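Local coordinates for fucolectin-related protein (Streptococcus pneumoniae, PDB 2WMF) that hydrolyses host blood-group carbohydrate antigens as a family 98 glycoside hydrolase, probably as part of the bacterium's use of fucose, at residues Tyr366-Tyr371 with Lys416-Asp421; Gly422-Val427 with Val446-Tyr451; Trp431-Ser436 with Ala468-Asn473; Lys456-Asp461 with Leu533-His538. All coordinates share one frame; numbering follows the deposited sequence.

Contact 1 comes first along the chain, closing a 44-residue loop and bringing 366-371 against the edge strand 419-420 of one sheet of a two-sheet sandwich. The chain then enters the other sheet at 422-427 and, after 431-436, returns to the first; contact 2 closes there, where 446-451 lies over 422-427 in nearly the same direction, one segment in each sheet. Contact 3 crosses contact 2, since 431-436 starts within that loop and finds its partner 468-473 beyond it. Contact 4 opens at 456-461 before contact 3 closes, so these two cross as well, and it ends the series at 533-538. Contacts 3 and 4 are strand pairings, one in each sheet.

Contact 1 (Tyr366-Tyr371 with Lys416-Asp421); sequences YNNGRY and KLYEGD
Arg-370 lays its guanidinium over the backbone of Lys-416, and this is the tighter part of the contact. Lys-416 N sits 3.2 Å above the guanidinium plane, offset toward the rim, while NH1 of Arg-370 lies 3.5 Å from CB of Lys-416. The arginine gets there fully stretched, CG opposite the backbone N (chi1 -178°) and the chain straight to NE. Its N-H groups do not bond to Lys-416, whose N is also a donor; NE instead gives a hydrogen bond to Tyr-414 O, which fixes the flat group over the lysine. The two side chains cross at about a right angle, and Lys-416 runs outward to a weak salt bridge of NZ with Glu-419 OE1 (3.4 Å).

Toward Asn-368 the fit is looser. Tyr-418 brings its hydroxyl to within 3.5 Å of Asn-368 OD1, amide and ring planes 87° apart, but OH is hydrogen-bonded to Gly-422 O. OD1 instead accepts from Arg-370 N at 3.2 Å, the donor lying above the carbonyl plane, and so forms an Asx turn that shapes the loop just before the arginine. At the Asp-421 end the segments part, and one water spans them, donating to Asn-367 O and to Asp-421 O, both at 2.7 Å.

Strand 419-420 is an outermost strand of one antiparallel sheet of the C-terminal beta-sandwich, and the 366-371 loop packs beside it. Tyr-418 packs inward on Val-446 and Leu-448 of strand 444-449 and on Trp-431 of strand 430-434, Glu-419 pairs by backbone with Met-447, and Tyr-371 reaches Asn-411 of helix 406-413.

Contact 2 (Gly422-Val427 with Val446-Tyr451); sequences GYAQRV and VMLPMY
The guanidinium of Arg-426 lies flat on the ring of Tyr-451, centres 3.7 Å apart and planes 20° from parallel. CZ stands over the ring face, 31° off the normal from the centroid, which makes this a cation-pi pair, and CD2 of the tyrosine is above the centre of the guanidinium. The side chains slide past each other in opposite directions; the bend at chi2 of Arg-426 (76°) turns its chain along the ring, with CD 3.7 Å from Tyr-451 CE2. Farther back the contact is apolar: Ala-424 CB meets Leu-448 CD2 at 3.7 Å, and Val-446 CG1 rests on Gly-422 CA at 3.5 Å, the valine methyl packing directly on the glycine backbone.

Strand 423-427 is an outermost strand of one six-stranded antiparallel sheet, while 444-449 belongs to another, and here the two sheets meet face to face as a beta-sandwich. The segments run in nearly the same direction.

In the next shell, Glu-472 takes a salt bridge from Arg-426 NH1 and a hydrogen bond from Tyr-451 N on the same OE2, tying both stacked partners to one carboxylate. Gly-428 O accepts from NE, which further restrains the guanidinium, and Trp-431 adds a second cation-pi partner for it. Leu-448 also touches Trp-431 and Ile-433 of strand 430-434.

Contact 3 (Trp431-Ser436 with Ala468-Asn473); sequences WYIYNS and AVVKEN
Trp-431 and Val-470 pair through their backbones in both directions: Trp-431 N donates to Val-470 O at 2.8 Å, and Val-470 N returns a bond to Trp-431 O at 2.9 Å. Ile-433 and Ala-468 form the second hydrogen-bonded pair, with Ile-433 N giving to Ala-468 O and Ala-468 N to Ile-433 O. Between them Tyr-432 and Val-469 make a non-hydrogen-bonded pair, where Val-469 CA lies 3.3 Å from Trp-431 O in a CA-H...O contact.

The strands run antiparallel, their axes 162° apart. They are neighbours in the six-stranded sheet that forms one half of the C-terminal beta-sandwich, 430-434 between 423-427 and 467-472.

Tyr-432 and Val-469 provide the CH-pi contact on one face of this sheet. Val-469 CG1 stands over the tyrosine ring, 3.7 Å from its centroid and 24° off the normal, displaced toward CZ, while CG2 touches CE1 on the same ring at 3.5 Å. A chi1 of -173° sets CG1 of the valine anti to N and CG2 beside it, which turns both methyls to the aromatic group. The phenol end is held by a hydrogen bond between OH and His-319 NE2.

Apolar packing occupies the other face, which carries Trp-431, Ile-433, Ala-468 and Val-470. Ile-433 CD1 reaches across to Val-470 CG2 at 4.0 Å and to Ala-468 CB at 4.1 Å. This is the sandwich interior: Leu-460 lies on Ile-433 and Ala-468, Leu-458 on Val-470, and Trp-431 NE1 bonds to Pro-449 O of the facing sheet.

Contact 4 (Lys456-Asp461 with Leu533-His538); sequences KSLSLD and LTLSGH. Unlike the reference sequence in segment 533-538: Ser-536 (reference Lys).
Leu-458 faces Leu-535 across an antiparallel strand pair in the second sheet of the C-terminal beta-sandwich, where 457-462 runs beside 529-536. Following the side chain of Leu-458 outward, CB lies 3.9 Å from Leu-535 CD2. CG is wedged between two neighbours, 3.5 Å from Leu-535 CD2 and tighter still to Leu-533 CD1. Here the chain forks. CD1 runs alongside Leu-535, which points the same way, and presses on its CD2 at 3.3 Å; it also meets Val-470 CG1 of the facing sheet. CD2 turns toward Leu-533 CD1, at a separation too short to be trusted in the model. The trans chi1 of Leu-458 (-177°) carries CG out between both leucines of the partner strand. Leu-460 continues this apolar face, its CD2 3.5 Å from Leu-533 CD1, and the row of leucines points into the sandwich core.

The opposite face carries Ser-457, Ser-459, Thr-534 and Ser-536 and is partly exposed. Two hydrogen-bonded pairs hold the backbones, Ser-459 with Thr-534 and Ser-457 with Ser-536, while Leu-458 CA makes a CA-H...O contact with Thr-534 O.

At the end of the ladder is a classic beta bulge: Lys-456 and Ser-457 both face Ser-536. Its carbonyl O accepts from Lys-456 N at 2.9 Å and from Ser-457 N at 3.2 Å, and Gly-537 then turns the chain away with a positive phi. On the polar face one water sits 2.8 Å from Thr-534 OG1 and donates weakly to Ser-459 O.

Contact 1 (Tyr366-Tyr371 with Lys416-Asp421)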
loop_
_atom_site.group_PDB
_atom_site.type_symbol
_atom_site.label_atom_id
_atom_site.label_comp_id
_atom_site.label_asym_id
_atom_site.label_seq_id
_atom_site.Cartn_x
_atom_site.Cartn_y
_atom_site.Cartn_z
ATOM N N TYR A 366 11.874 -2.013 1.426
ATOM C CA TYR A 366 13.113 -1.244 1.251
ATOM C C TYR A 366 14.153 -1.643 2.327
ATOM O O TYR A 366 13.796 -1.900 3.464
ATOM C CB TYR A 366 12.828 0.247 1.368
ATOM C CG TYR A 366 12.028 0.751 0.184
ATOM C CD1 TYR A 366 12.440 0.454 -1.120
ATOM C CD2 TYR A 366 10.826 1.461 0.351
ATOM C CE1 TYR A 366 11.723 0.916 -2.220
ATOM C CE2 TYR A 366 10.107 1.929 -0.756
ATOM C CZ TYR A 366 10.554 1.662 -2.043
ATOM O OH TYR A 366 9.861 2.131 -3.154
ATOM N N ASN A 367 15.434 -1.631 1.984
ATOM C CA ASN A 367 16.445 -1.969 2.994
ATOM C C ASN A 367 16.809 -0.779 3.885
ATOM O O ASN A 367 17.174 -0.928 5.031
ATOM C CB ASN A 367 17.693 -2.439 2.311
ATOM C CG ASN A 367 17.448 -3.641 1.437
ATOM O OD1 ASN A 367 17.549 -4.811 1.905
ATOM N ND2 ASN A 367 17.115 -3.395 0.195
ATOM N N ASN A 368 16.714 0.405 3.289
ATOM C CA ASN A 368 17.273 1.648 3.847
ATOM C C ASN A 368 16.217 2.746 3.707
ATOM O O ASN A 368 15.626 2.867 2.622
ATOM C CB ASN A 368 18.528 2.002 3.007
ATOM C CG ASN A 368 19.500 2.901 3.705
ATOM O OD1 ASN A 368 19.186 3.549 4.702
ATOM N ND2 ASN A 368 20.751 2.900 3.194
ATOM N N GLY A 369 16.089 3.604 4.720
ATOM C CA GLY A 369 15.221 4.770 4.678
ATOM C C GLY A 369 15.936 6.099 4.490
ATOM O O GLY A 369 15.292 7.119 4.489
ATOM N N ARG A 370 17.265 6.045 4.333
ATOM C CA ARG A 370 18.150 7.207 4.272
ATOM C C ARG A 370 17.753 8.244 3.212
ATOM O O ARG A 370 17.987 9.445 3.390
ATOM C CB ARG A 370 19.599 6.740 4.032
ATOM C CG ARG A 370 20.630 7.859 3.989
ATOM C CD ARG A 370 22.009 7.232 3.977
ATOM N NE ARG A 370 23.067 8.213 3.823
ATOM C CZ ARG A 370 24.358 7.933 3.939
ATOM N NH1 ARG A 370 24.739 6.678 4.171
ATOM N NH2 ARG A 370 25.268 8.875 3.772
ATOM N N TYR A 371 17.230 7.778 2.081
ATOM C CA TYR A 371 16.959 8.636 0.918
ATOM C C TYR A 371 15.443 8.807 0.708
ATOM O O TYR A 371 15.031 9.422 -0.262
ATOM C CB TYR A 371 17.585 8.021 -0.355
ATOM C CG TYR A 371 18.967 7.429 -0.127
ATOM C CD1 TYR A 371 20.115 8.221 -0.199
ATOM C CD2 TYR A 371 19.122 6.084 0.212
ATOM C CE1 TYR A 371 21.384 7.700 0.066
ATOM C CE2 TYR A 371 20.405 5.546 0.483
ATOM C CZ TYR A 371 21.511 6.347 0.400
ATOM O OH TYR A 371 22.740 5.756 0.641
ATOM N N LYS A 416 23.822 9.990 6.735
ATOM C CA LYS A 416 23.493 8.709 7.373
ATOM C C LYS A 416 22.907 9.015 8.754
ATOM O O LYS A 416 23.513 9.777 9.541
ATOM C CB LYS A 416 24.743 7.810 7.476
ATOM C CG LYS A 416 24.413 6.362 7.867
ATOM C CD LYS A 416 25.679 5.533 7.978
ATOM C CE LYS A 416 25.386 4.175 8.506
ATOM N NZ LYS A 416 26.561 3.250 8.461
ATOM N N LEU A 417 21.726 8.457 9.018
ATOM C CA LEU A 417 20.976 8.793 10.226
ATOM C C LEU A 417 20.875 7.708 11.287
ATOM O O LEU A 417 20.429 7.983 12.397
ATOM C CB LEU A 417 19.549 9.246 9.879
ATOM C CG LEU A 417 19.425 10.385 8.871
ATOM C CD1 LEU A 417 17.968 10.816 8.629
ATOM C CD2 LEU A 417 20.305 11.608 9.309
ATOM N N TYR A 418 21.239 6.458 10.968
ATOM C CA TYR A 418 21.170 5.418 11.965
ATOM C C TYR A 418 22.203 4.344 11.640
ATOM O O TYR A 418 22.737 4.339 10.513
ATOM C CB TYR A 418 19.761 4.790 12.031
ATOM C CG TYR A 418 19.351 3.964 10.818
ATOM C CD1 TYR A 418 19.376 2.549 10.855
ATOM C CD2 TYR A 418 18.939 4.590 9.619
ATOM C CE1 TYR A 418 19.001 1.793 9.732
ATOM C CE2 TYR A 418 18.571 3.825 8.479
ATOM C CZ TYR A 418 18.546 2.440 8.561
ATOM O OH TYR A 418 18.125 1.680 7.456
ATOM N N GLU A 419 22.429 3.458 12.610
ATOM C CA GLU A 419 23.305 2.309 12.449
ATOM C C GLU A 419 22.498 1.017 12.523
ATOM O O GLU A 419 21.414 0.960 13.118
ATOM C CB GLU A 419 24.374 2.294 13.554
ATOM C CG GLU A 419 25.292 3.504 13.531
ATOM C CD GLU A 419 26.220 3.513 12.331
ATOM O OE1 GLU A 419 26.453 2.467 11.717
ATOM O OE2 GLU A 419 26.738 4.601 11.986
ATOM N N GLY A 420 23.048 -0.037 11.933
ATOM C CA GLY A 420 22.405 -1.349 11.915
ATOM C C GLY A 420 22.013 -1.774 10.511
ATOM O O GLY A 420 22.381 -1.150 9.528
ATOM N N ASP A 421 21.334 -2.918 10.446
ATOM C CA ASP A 421 20.934 -3.534 9.186
ATOM C C ASP A 421 19.418 -3.563 8.925
ATOM O O ASP A 421 19.035 -4.086 7.881
ATOM C CB ASP A 421 21.513 -4.946 9.000
ATOM C CG ASP A 421 21.158 -5.937 10.118
ATOM O OD1 ASP A 421 20.393 -5.602 11.047
ATOM O OD2 ASP A 421 21.670 -7.109 10.047
HETATM O O HOH W 1 17.416 -3.514 5.843
#

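Contact 2 (Gly422-Val427 with Val446-Tyr451)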
loop_
_atom_site.group_PDB
_atom_site.type_symbol
_atom_site.label_atom_id
_atom_site.label_comp_id
_atom_site.label_asym_id
_atom_site.label_seq_id
_atom_site.Cartn_x
_atom_site.Cartn_y
_atom_site.Cartn_z
ATOM N N GLY A 422 18.603 -3.026 9.844
ATOM C CA GLY A 422 17.174 -2.830 9.621
ATOM C C GLY A 422 16.882 -1.654 8.709
ATOM O O GLY A 422 17.786 -0.854 8.346
ATOM N N TYR A 423 15.600 -1.522 8.365
ATOM C CA TYR A 423 15.087 -0.378 7.624
ATOM C C TYR A 423 14.624 0.666 8.642
ATOM O O TYR A 423 13.815 0.371 9.535
ATOM C CB TYR A 423 13.918 -0.769 6.747
ATOM C CG TYR A 423 13.152 0.407 6.184
ATOM C CD1 TYR A 423 13.553 1.053 5.018
ATOM C CD2 TYR A 423 12.027 0.884 6.838
ATOM C CE1 TYR A 423 12.836 2.119 4.466
ATOM C CE2 TYR A 423 11.289 1.963 6.326
ATOM C CZ TYR A 423 11.714 2.599 5.138
ATOM O OH TYR A 423 10.940 3.649 4.641
ATOM N N ALA A 424 15.137 1.881 8.508
ATOM C CA ALA A 424 14.623 3.026 9.289
ATOM C C ALA A 424 14.634 4.291 8.451
ATOM O O ALA A 424 15.589 4.557 7.725
ATOM C CB ALA A 424 15.395 3.248 10.604
ATOM N N GLN A 425 13.555 5.051 8.574
ATOM C CA GLN A 425 13.330 6.297 7.857
ATOM C C GLN A 425 12.901 7.372 8.864
ATOM O O GLN A 425 11.983 7.158 9.620
ATOM C CB GLN A 425 12.251 6.134 6.788
ATOM C CG GLN A 425 12.065 7.367 5.965
ATOM C CD GLN A 425 10.888 7.339 4.974
ATOM O OE1 GLN A 425 10.705 8.316 4.198
ATOM N NE2 GLN A 425 10.106 6.213 4.952
ATOM N N ARG A 426 13.562 8.527 8.826
ATOM C CA ARG A 426 13.156 9.679 9.643
ATOM C C ARG A 426 12.112 10.484 8.861
ATOM O O ARG A 426 12.313 10.816 7.690
ATOM C CB ARG A 426 14.343 10.493 10.041
ATOM C CG ARG A 426 13.986 11.576 11.055
ATOM C CD ARG A 426 13.782 11.024 12.434
ATOM N NE ARG A 426 13.338 12.105 13.312
ATOM C CZ ARG A 426 13.240 12.007 14.627
ATOM N NH1 ARG A 426 13.446 10.842 15.260
ATOM N NH2 ARG A 426 12.831 13.050 15.335
ATOM N N VAL A 427 10.962 10.671 9.501
ATOM C CA VAL A 427 9.814 11.383 8.928
ATOM C C VAL A 427 9.403 12.426 9.957
ATOM O O VAL A 427 8.750 12.095 10.918
ATOM C CB VAL A 427 8.665 10.410 8.628
ATOM C CG1 VAL A 427 7.467 11.140 8.037
ATOM C CG2 VAL A 427 9.134 9.293 7.680
ATOM N N VAL A 446 18.472 -2.012 14.643
ATOM C CA VAL A 446 18.756 -0.631 14.396
ATOM C C VAL A 446 19.125 0.043 15.700
ATOM O O VAL A 446 18.592 -0.289 16.764
ATOM C CB VAL A 446 17.574 0.108 13.699
ATOM C CG1 VAL A 446 17.285 -0.510 12.291
ATOM C CG2 VAL A 446 16.300 0.167 14.515
ATOM N N MET A 447 20.041 0.995 15.562
ATOM C CA MET A 447 20.382 1.946 16.639
ATOM C C MET A 447 20.081 3.320 16.075
ATOM O O MET A 447 20.699 3.753 15.117
ATOM C CB MET A 447 21.863 1.841 17.022
ATOM C CG MET A 447 22.201 2.661 18.234
ATOM S SD MET A 447 22.333 4.441 18.045
ATOM C CE MET A 447 23.493 4.713 16.661
ATOM N N LEU A 448 19.089 3.965 16.692
ATOM C CA LEU A 448 18.514 5.213 16.243
ATOM C C LEU A 448 18.878 6.373 17.179
ATOM O O LEU A 448 18.379 6.468 18.302
ATOM C CB LEU A 448 16.999 5.054 16.217
ATOM C CG LEU A 448 16.363 3.872 15.498
ATOM C CD1 LEU A 448 14.833 3.829 15.679
ATOM C CD2 LEU A 448 16.760 3.842 14.022
ATOM N N PRO A 449 19.749 7.272 16.702
ATOM C CA PRO A 449 19.936 8.540 17.427
ATOM C C PRO A 449 18.575 9.216 17.564
ATOM O O PRO A 449 17.711 9.091 16.679
ATOM C CB PRO A 449 20.825 9.361 16.487
ATOM C CG PRO A 449 21.512 8.359 15.587
ATOM C CD PRO A 449 20.483 7.259 15.429
ATOM N N MET A 450 18.384 9.933 18.662
ATOM C CA MET A 450 17.113 10.599 18.904
ATOM C C MET A 450 17.319 12.112 18.875
ATOM O O MET A 450 18.431 12.605 19.021
ATOM C CB MET A 450 16.510 10.118 20.232
ATOM C CG MET A 450 16.176 8.563 20.232
ATOM S SD MET A 450 14.908 8.119 19.006
ATOM C CE MET A 450 13.467 8.431 20.040
ATOM N N TYR A 451 16.232 12.828 18.600
ATOM C CA TYR A 451 16.302 14.265 18.252
ATOM C C TYR A 451 15.779 15.153 19.380
ATOM O O TYR A 451 15.759 16.376 19.253
ATOM C CB TYR A 451 15.539 14.539 16.954
ATOM C CG TYR A 451 16.154 13.912 15.684
ATOM C CD1 TYR A 451 16.571 14.707 14.619
ATOM C CD2 TYR A 451 16.277 12.509 15.557
ATOM C CE1 TYR A 451 17.099 14.154 13.438
ATOM C CE2 TYR A 451 16.800 11.943 14.373
ATOM C CZ TYR A 451 17.232 12.756 13.341
ATOM O OH TYR A 451 17.756 12.190 12.182
#

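Contact 3 (Trp431-Ser436 with Ala468-Asn473)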
loop_
_atom_site.group_PDB
_atom_site.type_symbol
_atom_site.label_atom_id
_atom_site.label_comp_id
_atom_site.label_asym_id
_atom_site.label_seq_id
_atom_site.Cartn_x
_atom_site.Cartn_y
_atom_site.Cartn_z
ATOM N N TRP A 431 10.480 8.122 13.754
ATOM C CA TRP A 431 11.162 7.066 13.053
ATOM C C TRP A 431 10.134 6.031 12.619
ATOM O O TRP A 431 9.312 5.586 13.426
ATOM C CB TRP A 431 12.175 6.350 13.975
ATOM C CG TRP A 431 13.469 7.079 14.221
ATOM C CD1 TRP A 431 13.918 7.622 15.435
ATOM C CD2 TRP A 431 14.524 7.235 13.295
ATOM N NE1 TRP A 431 15.191 8.139 15.277
ATOM C CE2 TRP A 431 15.614 7.887 13.987
ATOM C CE3 TRP A 431 14.694 6.864 11.964
ATOM C CZ2 TRP A 431 16.817 8.157 13.376
ATOM C CZ3 TRP A 431 15.922 7.131 11.366
ATOM C CH2 TRP A 431 16.950 7.797 12.064
ATOM N N TYR A 432 10.227 5.620 11.352
ATOM C CA TYR A 432 9.427 4.539 10.761
ATOM C C TYR A 432 10.414 3.379 10.451
ATOM O O TYR A 432 11.412 3.575 9.749
ATOM C CB TYR A 432 8.696 5.001 9.486
ATOM C CG TYR A 432 7.482 5.813 9.843
ATOM C CD1 TYR A 432 6.245 5.193 9.942
ATOM C CD2 TYR A 432 7.584 7.151 10.233
ATOM C CE1 TYR A 432 5.123 5.866 10.395
ATOM C CE2 TYR A 432 6.444 7.869 10.696
ATOM C CZ TYR A 432 5.220 7.238 10.781
ATOM O OH TYR A 432 4.110 7.925 11.251
ATOM N N ILE A 433 10.121 2.194 10.979
ATOM C CA ILE A 433 11.090 1.114 11.084
ATOM C C ILE A 433 10.458 -0.229 10.686
ATOM O O ILE A 433 9.308 -0.507 11.037
ATOM C CB ILE A 433 11.562 0.973 12.553
ATOM C CG1 ILE A 433 12.134 2.295 13.072
ATOM C CG2 ILE A 433 12.527 -0.171 12.727
ATOM C CD1 ILE A 433 11.652 2.616 14.454
ATOM N N TYR A 434 11.229 -1.076 10.015
ATOM C CA TYR A 434 10.871 -2.487 9.863
ATOM C C TYR A 434 12.068 -3.383 9.571
ATOM O O TYR A 434 13.132 -2.940 9.164
ATOM C CB TYR A 434 9.737 -2.715 8.871
ATOM C CG TYR A 434 9.842 -2.236 7.430
ATOM C CD1 TYR A 434 10.822 -2.735 6.559
ATOM C CD2 TYR A 434 8.916 -1.301 6.897
ATOM C CE1 TYR A 434 10.909 -2.297 5.241
ATOM C CE2 TYR A 434 8.968 -0.901 5.568
ATOM C CZ TYR A 434 9.951 -1.400 4.723
ATOM O OH TYR A 434 9.989 -1.038 3.395
ATOM N N ASN A 435 11.824 -4.688 9.764
ATOM C CA ASN A 435 12.748 -5.721 9.339
ATOM C C ASN A 435 12.457 -5.958 7.840
ATOM O O ASN A 435 11.307 -6.214 7.480
ATOM C CB ASN A 435 12.508 -6.994 10.158
ATOM C CG ASN A 435 13.420 -8.158 9.748
ATOM O OD1 ASN A 435 13.619 -8.409 8.550
ATOM N ND2 ASN A 435 14.030 -8.823 10.752
ATOM N N SER A 436 13.486 -5.816 6.997
ATOM C CA SER A 436 13.339 -5.843 5.545
ATOM C C SER A 436 13.387 -7.222 4.879
ATOM O O SER A 436 13.379 -7.299 3.634
ATOM C CB SER A 436 14.392 -4.958 4.867
ATOM O OG SER A 436 15.692 -5.437 5.057
ATOM N N ALA A 468 7.704 -0.874 13.401
ATOM C CA ALA A 468 7.634 0.025 14.556
ATOM C C ALA A 468 7.540 1.452 14.084
ATOM O O ALA A 468 8.085 1.810 13.007
ATOM C CB ALA A 468 8.855 -0.170 15.484
ATOM N N VAL A 469 6.862 2.276 14.899
ATOM C CA VAL A 469 6.848 3.708 14.695
ATOM C C VAL A 469 7.168 4.337 16.033
ATOM O O VAL A 469 6.519 4.025 17.047
ATOM C CB VAL A 469 5.491 4.254 14.180
ATOM C CG1 VAL A 469 5.618 5.776 13.818
ATOM C CG2 VAL A 469 4.974 3.462 12.973
ATOM N N VAL A 470 8.141 5.226 16.028
ATOM C CA VAL A 470 8.509 5.928 17.265
ATOM C C VAL A 470 8.343 7.431 17.036
ATOM O O VAL A 470 9.035 8.020 16.187
ATOM C CB VAL A 470 9.993 5.621 17.705
ATOM C CG1 VAL A 470 10.391 6.453 18.964
ATOM C CG2 VAL A 470 10.249 4.110 17.889
ATOM N N LYS A 471 7.416 8.036 17.770
ATOM C CA LYS A 471 7.193 9.476 17.694
ATOM C C LYS A 471 7.792 10.191 18.912
ATOM O O LYS A 471 7.525 9.808 20.070
ATOM C CB LYS A 471 5.692 9.776 17.621
ATOM C CG LYS A 471 5.386 11.266 17.483
ATOM C CD LYS A 471 3.889 11.584 17.302
ATOM C CE LYS A 471 3.596 11.949 15.863
ATOM N NZ LYS A 471 2.101 12.258 15.650
ATOM N N GLU A 472 8.581 11.230 18.640
ATOM C CA GLU A 472 9.152 12.058 19.699
ATOM C C GLU A 472 8.274 13.280 19.917
ATOM O O GLU A 472 8.254 14.200 19.098
ATOM C CB GLU A 472 10.565 12.483 19.340
ATOM C CG GLU A 472 11.506 11.302 19.060
ATOM C CD GLU A 472 12.973 11.752 19.000
ATOM O OE1 GLU A 472 13.498 12.093 20.078
ATOM O OE2 GLU A 472 13.602 11.770 17.909
ATOM N N ASN A 473 7.528 13.274 21.024
ATOM C CA ASN A 473 6.835 14.465 21.493
ATOM C C ASN A 473 7.825 15.236 22.340
ATOM O O ASN A 473 8.927 14.747 22.610
ATOM C CB ASN A 473 5.580 14.094 22.263
ATOM C CG ASN A 473 4.540 13.424 21.368
ATOM O OD1 ASN A 473 4.049 12.301 21.670
ATOM N ND2 ASN A 473 4.168 14.109 20.290
#

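Contact 4 (Lys456-Asp461 with Leu533-His538)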
loop_
_atom_site.group_PDB
_atom_site.type_symbol
_atom_site.label_atom_id
_atom_site.label_comp_id
_atom_site.label_asym_id
_atom_site.label_seq_id
_atom_site.Cartn_x
_atom_site.Cartn_y
_atom_site.Cartn_z
ATOM N N LYS A 456 18.854 9.464 24.636
ATOM C CA LYS A 456 19.915 9.754 23.681
ATOM C C LYS A 456 19.784 8.911 22.418
ATOM O O LYS A 456 19.914 9.433 21.285
ATOM C CB LYS A 456 21.286 9.502 24.294
ATOM C CG LYS A 456 22.385 10.032 23.443
ATOM C CD LYS A 456 23.688 9.893 24.166
ATOM C CE LYS A 456 24.784 10.701 23.486
ATOM N NZ LYS A 456 24.648 10.754 21.997
ATOM N N SER A 457 19.573 7.605 22.592
ATOM C CA SER A 457 19.364 6.744 21.456
ATOM C C SER A 457 18.398 5.643 21.818
ATOM O O SER A 457 18.123 5.384 22.979
ATOM C CB SER A 457 20.676 6.184 20.920
ATOM O OG SER A 457 21.219 5.273 21.843
ATOM N N LEU A 458 17.814 5.044 20.784
ATOM C CA LEU A 458 16.829 3.978 20.953
ATOM C C LEU A 458 17.234 2.871 19.996
ATOM O O LEU A 458 17.425 3.096 18.806
ATOM C CB LEU A 458 15.425 4.522 20.663
ATOM C CG LEU A 458 14.229 3.604 20.831
ATOM C CD1 LEU A 458 12.963 4.430 21.049
ATOM C CD2 LEU A 458 14.024 2.710 19.606
ATOM N N SER A 459 17.430 1.686 20.530
ATOM C CA SER A 459 17.686 0.529 19.688
ATOM C C SER A 459 16.524 -0.471 19.650
ATOM O O SER A 459 15.763 -0.613 20.601
ATOM C CB SER A 459 18.922 -0.178 20.252
ATOM O OG SER A 459 20.056 0.676 20.121
ATOM N N LEU A 460 16.452 -1.227 18.540
ATOM C CA LEU A 460 15.453 -2.276 18.368
ATOM C C LEU A 460 16.099 -3.523 17.760
ATOM O O LEU A 460 16.942 -3.416 16.825
ATOM C CB LEU A 460 14.285 -1.835 17.443
ATOM C CG LEU A 460 13.322 -0.814 18.039
ATOM C CD1 LEU A 460 12.533 -0.115 16.927
ATOM C CD2 LEU A 460 12.352 -1.599 18.931
ATOM N N ASP A 461 15.676 -4.678 18.278
ATOM C CA ASP A 461 15.952 -5.981 17.692
ATOM C C ASP A 461 14.604 -6.492 17.245
ATOM O O ASP A 461 13.670 -6.618 18.059
ATOM C CB ASP A 461 16.644 -6.913 18.693
ATOM C CG ASP A 461 17.053 -8.246 18.097
ATOM O OD1 ASP A 461 17.159 -8.382 16.881
ATOM O OD2 ASP A 461 17.289 -9.185 18.908
ATOM N N LEU A 533 13.445 -3.454 22.927
ATOM C CA LEU A 533 13.558 -1.998 22.793
ATOM C C LEU A 533 14.462 -1.474 23.921
ATOM O O LEU A 533 14.209 -1.760 25.094
ATOM C CB LEU A 533 12.166 -1.388 22.912
ATOM C CG LEU A 533 12.106 0.131 22.909
ATOM C CD1 LEU A 533 12.687 0.649 21.634
ATOM C CD2 LEU A 533 10.619 0.596 23.165
ATOM N N THR A 534 15.527 -0.754 23.568
ATOM C CA THR A 534 16.487 -0.261 24.539
ATOM C C THR A 534 16.628 1.259 24.401
ATOM O O THR A 534 16.919 1.779 23.323
ATOM C CB THR A 534 17.865 -0.910 24.350
ATOM O OG1 THR A 534 17.726 -2.333 24.287
ATOM C CG2 THR A 534 18.780 -0.591 25.512
ATOM N N LEU A 535 16.353 1.970 25.494
ATOM C CA LEU A 535 16.486 3.426 25.536
ATOM C C LEU A 535 17.748 3.745 26.320
ATOM O O LEU A 535 17.829 3.435 27.518
ATOM C CB LEU A 535 15.293 4.066 26.231
ATOM C CG LEU A 535 13.909 3.804 25.669
ATOM C CD1 LEU A 535 12.825 4.486 26.554
ATOM C CD2 LEU A 535 13.824 4.290 24.263
ATOM N N SER A 536 18.721 4.317 25.633
ATOM C CA SER A 536 20.000 4.650 26.220
ATOM C C SER A 536 19.985 6.103 26.561
ATOM O O SER A 536 19.747 6.945 25.707
ATOM C CB SER A 536 21.125 4.386 25.236
ATOM O OG SER A 536 22.400 4.608 25.810
ATOM N N GLY A 537 20.206 6.389 27.827
ATOM C CA GLY A 537 20.420 7.743 28.274
ATOM C C GLY A 537 19.077 8.338 28.465
ATOM O O GLY A 537 18.842 9.470 28.019
ATOM N N HIS A 538 18.166 7.572 29.058
ATOM C CA HIS A 538 16.831 8.072 29.322
ATOM C C HIS A 538 16.903 8.974 30.570
ATOM O O HIS A 538 17.151 8.506 31.700
ATOM C CB HIS A 538 15.808 6.947 29.473
ATOM C CG HIS A 538 14.391 7.434 29.406
ATOM N ND1 HIS A 538 13.702 7.880 30.518
ATOM C CD2 HIS A 538 13.559 7.616 28.348
ATOM C CE1 HIS A 538 12.494 8.280 30.149
ATOM N NE2 HIS A 538 12.387 8.138 28.837
HETATM O O HOH W 2 17.221 -3.165 21.713
#